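Local structure of oxidoreductase (Methanosarcina mazei, 3KA7) at residues A[107-112]-A[119-124]; A[141-146]-A[150-155]. The protein binds flavin-adenine dinucleotide and probably works as an oxidoreductase of the flavin-containing amine oxidoreductase family. One frame throughout, in Å; residues are numbered along the deposited sequence.

Contact 1: A[107-112]-A[119-124]; sequences NDFPSL and MKIALL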
loop_
_atom_site.group_PDB
_atom_site.type_symbol
_atom_site.label_atom_id
_atom_site.label_comp_id
_atom_site.label_asym_id
_atom_site.label_seq_id
_atom_site.Cartn_x
_atom_site.Cartn_y
_atom_site.Cartn_z
ATOM N N ASN A 107 -11.636 11.168 13.406
ATOM C CA ASN A 107 -12.599 12.174 12.948
ATOM C C ASN A 107 -12.730 13.403 13.846
ATOM O O ASN A 107 -13.335 14.406 13.439
ATOM C CB ASN A 107 -13.965 11.542 12.689
ATOM C CG ASN A 107 -13.953 10.613 11.495
ATOM O OD1 ASN A 107 -14.260 9.425 11.617
ATOM N ND2 ASN A 107 -13.583 11.143 10.329
ATOM N N ASP A 108 -12.162 13.333 15.052
ATOM C CA ASP A 108 -12.161 14.460 15.987
ATOM C C ASP A 108 -10.874 15.284 15.909
ATOM O O ASP A 108 -10.556 16.022 16.840
ATOM C CB ASP A 108 -12.360 13.978 17.429
ATOM C CG ASP A 108 -13.770 13.491 17.698
ATOM O OD1 ASP A 108 -14.679 13.752 16.869
ATOM O OD2 ASP A 108 -13.975 12.857 18.760
ATOM N N PHE A 109 -10.135 15.164 14.807
ATOM C CA PHE A 109 -8.861 15.876 14.687
ATOM C C PHE A 109 -9.047 17.394 14.828
ATOM O O PHE A 109 -8.180 18.078 15.370
ATOM C CB PHE A 109 -8.087 15.491 13.397
ATOM C CG PHE A 109 -8.655 16.074 12.139
ATOM C CD1 PHE A 109 -8.303 17.353 11.737
ATOM C CD2 PHE A 109 -9.543 15.347 11.357
ATOM C CE1 PHE A 109 -8.820 17.899 10.581
ATOM C CE2 PHE A 109 -10.068 15.890 10.195
ATOM C CZ PHE A 109 -9.708 17.170 9.811
ATOM N N PRO A 110 -10.200 17.923 14.381
ATOM C CA PRO A 110 -10.341 19.376 14.526
ATOM C C PRO A 110 -10.564 19.814 15.971
ATOM O O PRO A 110 -10.400 20.996 16.285
ATOM C CB PRO A 110 -11.575 19.708 13.670
ATOM C CG PRO A 110 -11.772 18.487 12.764
ATOM C CD PRO A 110 -11.313 17.334 13.621
ATOM N N SER A 111 -10.926 18.875 16.846
ATOM C CA SER A 111 -11.230 19.210 18.242
ATOM C C SER A 111 -10.063 19.851 18.989
ATOM O O SER A 111 -10.270 20.498 20.026
ATOM C CB SER A 111 -11.691 17.974 19.006
ATOM O OG SER A 111 -10.601 17.084 19.189
ATOM N N LEU A 112 -8.847 19.695 18.465
ATOM C CA LEU A 112 -7.652 20.208 19.129
ATOM C C LEU A 112 -7.311 21.616 18.667
ATOM O O LEU A 112 -6.366 22.236 19.160
ATOM C CB LEU A 112 -6.456 19.281 18.901
ATOM C CG LEU A 112 -6.592 17.859 19.449
ATOM C CD1 LEU A 112 -5.266 17.131 19.309
ATOM C CD2 LEU A 112 -7.045 17.870 20.909
HETATM N N MSE A 119 -14.147 25.747 13.245
HETATM C CA MSE A 119 -15.265 26.116 12.395
HETATM C C MSE A 119 -14.807 26.264 10.945
HETATM O O MSE A 119 -15.547 25.934 10.026
HETATM C CB MSE A 119 -15.946 27.406 12.889
HETATM C CG MSE A 119 -16.708 27.266 14.214
HETATM SE SE MSE A 119 -17.931 25.754 14.308
HETATM C CE MSE A 119 -16.747 24.467 15.133
ATOM N N LYS A 120 -13.592 26.761 10.730
ATOM C CA LYS A 120 -13.094 26.855 9.361
ATOM C C LYS A 120 -13.009 25.446 8.768
ATOM O O LYS A 120 -13.466 25.206 7.648
ATOM C CB LYS A 120 -11.746 27.584 9.293
ATOM C CG LYS A 120 -11.320 27.967 7.860
ATOM C CD LYS A 120 -10.149 28.928 7.849
ATOM C CE LYS A 120 -9.728 29.243 6.423
ATOM N NZ LYS A 120 -8.623 30.248 6.399
ATOM N N ILE A 121 -12.457 24.512 9.531
ATOM C CA ILE A 121 -12.341 23.138 9.035
ATOM C C ILE A 121 -13.722 22.537 8.761
ATOM O O ILE A 121 -13.921 21.860 7.751
ATOM C CB ILE A 121 -11.529 22.244 10.008
ATOM C CG1 ILE A 121 -10.044 22.654 10.034
ATOM C CG2 ILE A 121 -11.706 20.772 9.666
ATOM C CD1 ILE A 121 -9.301 22.639 8.686
ATOM N N ALA A 122 -14.680 22.776 9.656
ATOM C CA ALA A 122 -16.062 22.313 9.442
ATOM C C ALA A 122 -16.598 22.763 8.088
ATOM O O ALA A 122 -17.221 21.972 7.380
ATOM C CB ALA A 122 -16.997 22.808 10.547
ATOM N N LEU A 123 -16.385 24.031 7.735
ATOM C CA LEU A 123 -16.888 24.517 6.443
ATOM C C LEU A 123 -16.103 23.970 5.261
ATOM O O LEU A 123 -16.681 23.638 4.226
ATOM C CB LEU A 123 -16.975 26.036 6.394
ATOM C CG LEU A 123 -18.394 26.402 6.841
ATOM C CD1 LEU A 123 -18.472 27.780 7.355
ATOM C CD2 LEU A 123 -19.425 26.187 5.753
ATOM N N LEU A 124 -14.796 23.860 5.417
ATOM C CA LEU A 124 -13.974 23.244 4.365
ATOM C C LEU A 124 -14.395 21.789 4.124
ATOM O O LEU A 124 -14.341 21.301 3.015
ATOM C CB LEU A 124 -12.489 23.332 4.706
ATOM C CG LEU A 124 -11.871 24.738 4.611
ATOM C CD1 LEU A 124 -10.473 24.750 5.243
ATOM C CD2 LEU A 124 -11.850 25.276 3.164
#

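Contact 2: A[141-146]-A[150-155]; sequences WIKSQV and WLIKFA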
loop_
_atom_site.group_PDB
_atom_site.type_symbol
_atom_site.label_atom_id
_atom_site.label_comp_id
_atom_site.label_asym_id
_atom_site.label_seq_id
_atom_site.Cartn_x
_atom_site.Cartn_y
_atom_site.Cartn_z
ATOM N N TRP A 141 -1.108 23.670 1.096
ATOM C CA TRP A 141 -2.533 24.019 1.198
ATOM C C TRP A 141 -2.997 24.192 2.657
ATOM O O TRP A 141 -3.640 25.185 3.002
ATOM C CB TRP A 141 -3.428 23.016 0.443
ATOM C CG TRP A 141 -4.856 23.374 0.555
ATOM C CD1 TRP A 141 -5.544 24.284 -0.205
ATOM C CD2 TRP A 141 -5.791 22.862 1.509
ATOM N NE1 TRP A 141 -6.850 24.364 0.221
ATOM C CE2 TRP A 141 -7.026 23.506 1.274
ATOM C CE3 TRP A 141 -5.708 21.915 2.532
ATOM C CZ2 TRP A 141 -8.165 23.234 2.028
ATOM C CZ3 TRP A 141 -6.849 21.650 3.288
ATOM C CH2 TRP A 141 -8.058 22.306 3.024
ATOM N N ILE A 142 -2.659 23.240 3.523
ATOM C CA ILE A 142 -3.058 23.349 4.911
ATOM C C ILE A 142 -2.584 24.686 5.474
ATOM O O ILE A 142 -3.362 25.413 6.095
ATOM C CB ILE A 142 -2.462 22.217 5.769
ATOM C CG1 ILE A 142 -3.118 20.884 5.390
ATOM C CG2 ILE A 142 -2.685 22.521 7.253
ATOM C CD1 ILE A 142 -2.430 19.660 6.010
ATOM N N LYS A 143 -1.322 25.008 5.224
ATOM C CA LYS A 143 -0.705 26.230 5.755
ATOM C C LYS A 143 -1.422 27.492 5.273
ATOM O O LYS A 143 -1.461 28.513 5.976
ATOM C CB LYS A 143 0.782 26.283 5.389
ATOM C CG LYS A 143 1.651 25.319 6.191
ATOM C CD LYS A 143 3.126 25.555 5.934
ATOM C CE LYS A 143 3.976 24.577 6.733
ATOM N NZ LYS A 143 5.421 24.951 6.685
ATOM N N SER A 144 -1.996 27.420 4.077
ATOM C CA SER A 144 -2.734 28.555 3.522
ATOM C C SER A 144 -4.080 28.730 4.239
ATOM O O SER A 144 -4.700 29.797 4.165
ATOM C CB SER A 144 -2.934 28.382 2.010
ATOM O OG SER A 144 -3.939 27.408 1.726
ATOM N N GLN A 145 -4.522 27.684 4.944
ATOM C CA GLN A 145 -5.847 27.669 5.581
ATOM C C GLN A 145 -5.823 27.914 7.096
ATOM O O GLN A 145 -6.653 28.667 7.629
ATOM C CB GLN A 145 -6.550 26.334 5.311
ATOM C CG GLN A 145 -6.824 26.091 3.833
ATOM C CD GLN A 145 -7.582 27.239 3.233
ATOM O OE1 GLN A 145 -8.702 27.534 3.647
ATOM N NE2 GLN A 145 -6.976 27.910 2.260
ATOM N N VAL A 146 -4.895 27.250 7.778
ATOM C CA VAL A 146 -4.789 27.278 9.238
ATOM C C VAL A 146 -3.305 27.286 9.640
ATOM O O VAL A 146 -2.515 26.502 9.103
ATOM C CB VAL A 146 -5.471 26.030 9.864
ATOM C CG1 VAL A 146 -5.261 26.008 11.375
ATOM C CG2 VAL A 146 -6.963 25.994 9.509
ATOM N N TRP A 150 -0.466 21.814 14.571
ATOM C CA TRP A 150 -1.160 20.530 14.769
ATOM C C TRP A 150 -1.584 19.886 13.452
ATOM O O TRP A 150 -1.403 18.686 13.246
ATOM C CB TRP A 150 -2.382 20.700 15.681
ATOM C CG TRP A 150 -3.471 19.631 15.551
ATOM C CD1 TRP A 150 -4.795 19.842 15.260
ATOM C CD2 TRP A 150 -3.324 18.211 15.714
ATOM N NE1 TRP A 150 -5.473 18.648 15.225
ATOM C CE2 TRP A 150 -4.596 17.631 15.509
ATOM C CE3 TRP A 150 -2.238 17.375 16.006
ATOM C CZ2 TRP A 150 -4.814 16.254 15.584
ATOM C CZ3 TRP A 150 -2.458 16.004 16.087
ATOM C CH2 TRP A 150 -3.735 15.460 15.880
ATOM N N LEU A 151 -2.156 20.676 12.553
ATOM C CA LEU A 151 -2.636 20.082 11.319
ATOM C C LEU A 151 -1.492 19.531 10.462
ATOM O O LEU A 151 -1.690 18.538 9.754
ATOM C CB LEU A 151 -3.504 21.057 10.513
ATOM C CG LEU A 151 -4.826 21.462 11.159
ATOM C CD1 LEU A 151 -5.634 22.288 10.135
ATOM C CD2 LEU A 151 -5.603 20.231 11.630
ATOM N N ILE A 152 -0.315 20.157 10.515
ATOM C CA ILE A 152 0.844 19.654 9.751
ATOM C C ILE A 152 1.392 18.368 10.371
ATOM O O ILE A 152 1.706 17.414 9.655
ATOM C CB ILE A 152 1.967 20.705 9.589
ATOM C CG1 ILE A 152 1.437 21.926 8.817
ATOM C CG2 ILE A 152 3.141 20.117 8.822
ATOM C CD1 ILE A 152 0.792 21.561 7.492
ATOM N N LYS A 153 1.488 18.331 11.698
ATOM C CA LYS A 153 1.906 17.093 12.374
ATOM C C LYS A 153 0.937 15.957 12.051
ATOM O O LYS A 153 1.355 14.827 11.756
ATOM C CB LYS A 153 1.959 17.287 13.894
ATOM C CG LYS A 153 2.807 18.455 14.319
ATOM C CD LYS A 153 4.236 18.264 13.912
ATOM C CE LYS A 153 4.960 17.361 14.881
ATOM N NZ LYS A 153 6.430 17.331 14.595
ATOM N N PHE A 154 -0.357 16.258 12.123
ATOM C CA PHE A 154 -1.400 15.271 11.863
ATOM C C PHE A 154 -1.308 14.814 10.411
ATOM O O PHE A 154 -1.300 13.620 10.132
ATOM C CB PHE A 154 -2.780 15.877 12.170
ATOM C CG PHE A 154 -3.932 14.990 11.809
ATOM C CD1 PHE A 154 -4.087 13.756 12.405
ATOM C CD2 PHE A 154 -4.879 15.404 10.878
ATOM C CE1 PHE A 154 -5.142 12.932 12.073
ATOM C CE2 PHE A 154 -5.941 14.593 10.540
ATOM C CZ PHE A 154 -6.073 13.343 11.145
ATOM N N ALA A 155 -1.208 15.772 9.490
ATOM C CA ALA A 155 -1.091 15.446 8.056
ATOM C C ALA A 155 0.133 14.585 7.766
ATOM O O ALA A 155 0.056 13.621 6.993
ATOM C CB ALA A 155 -1.054 16.705 7.227
#

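Contact 1: A[107-112]-A[119-124]
Ile121 reaches across to Phe109 and Pro110 with a single methyl, CG2, and that methyl is the tight part of the contact. It meets both at once: CG2 of Ile121 lies 3.9 Å from CG of Pro110 and, obliquely, 4.1 Å from CZ of Phe109. The branching of Ile121 explains this: CG1 lies beside the backbone N (chi1 -69°), which turns CG2 opposite that nitrogen and out toward the 3-10 turn. The turn itself presents a ready-made apolar ledge, because CD of Pro110 sits 3.3 Å above one face of the Phe109 ring, toward its rim, joining the two neighbours into one surface. This is plain packing of the 3-10 segment 107-112, which follows strand 101-105, against helix 115-127, away from the FAD site. Helix 149-163 adds to this packing, with Leu151 touching both Phe109 and Ile121 and Phe154 stacking on Phe109. The other flank of the turn is loose and polar. There Ser111 folds its hydroxyl back to give a 2.6 Å hydrogen bond from OG to O of Asp108, in the carbonyl plane, and that oxygen also accepts from N of Ser111. Asp108 and Ser111 are solvent-exposed, as is Ala122 on the helix, and only 99 Å² is buried between the segments.

Contact 2: A[141-146]-A[150-155]
Ile142 is the main bump here, pushing both of its branches into the surface of helix 149-163. Its CG2 methyl drops between two side chains of successive residues, 3.7 Å from CB of Leu151 and 3.6 Å from CD1 of Ile152. The longer branch heads off roughly at right angles to that methyl, CD1 standing anti to CA (chi2 170°), and ends against the small side chain of Ala155, where CD1 of Ile142 and CB of Ala155 are a tight 3.5 Å apart. Ile152 answers with a bump of its own: its chain slides past Ile142 in the opposite direction, and its CD1 packs against CB and CG2 of Ile142 while also touching CG of Lys143 at 4.1 Å. At the other end Leu151 lays CD1 against the branch point of Val146, 3.8 Å from its CB and nearly as close to both methyls. The two helices make an antiparallel hairpin, 159° between their directions, with axes 10.0 Å apart. An alanine in place of Ile142 would probably open a gap beside Leu151 and Ala155 and strip CD1 of Ile152 of one of its two close partners. With the closest approaches all between carbons, the pairing rests on shape and on burial of apolar surface.

In the fold
Leaving strand 101-105, the chain first makes the 3-10 turn 107-112 and then enters helix 115-127; contact 1 closes this short loop. The chain then runs on to helix 138-145, and contact 2 closes the turn into helix 149-163. The two closures follow in series, neither enclosing the other, with centres about 11 Å apart. In space they touch: O of Phe109 probably accepts a hydrogen bond from NE1 of Trp150, and NZ of Lys120 probably donates one to O of Gln145, so each segment of contact 1 is tied to contact 2. Together they join three successive helices, and Trp150 and Phe154 carry the packing on to strand 85-89 of the mixed sheet.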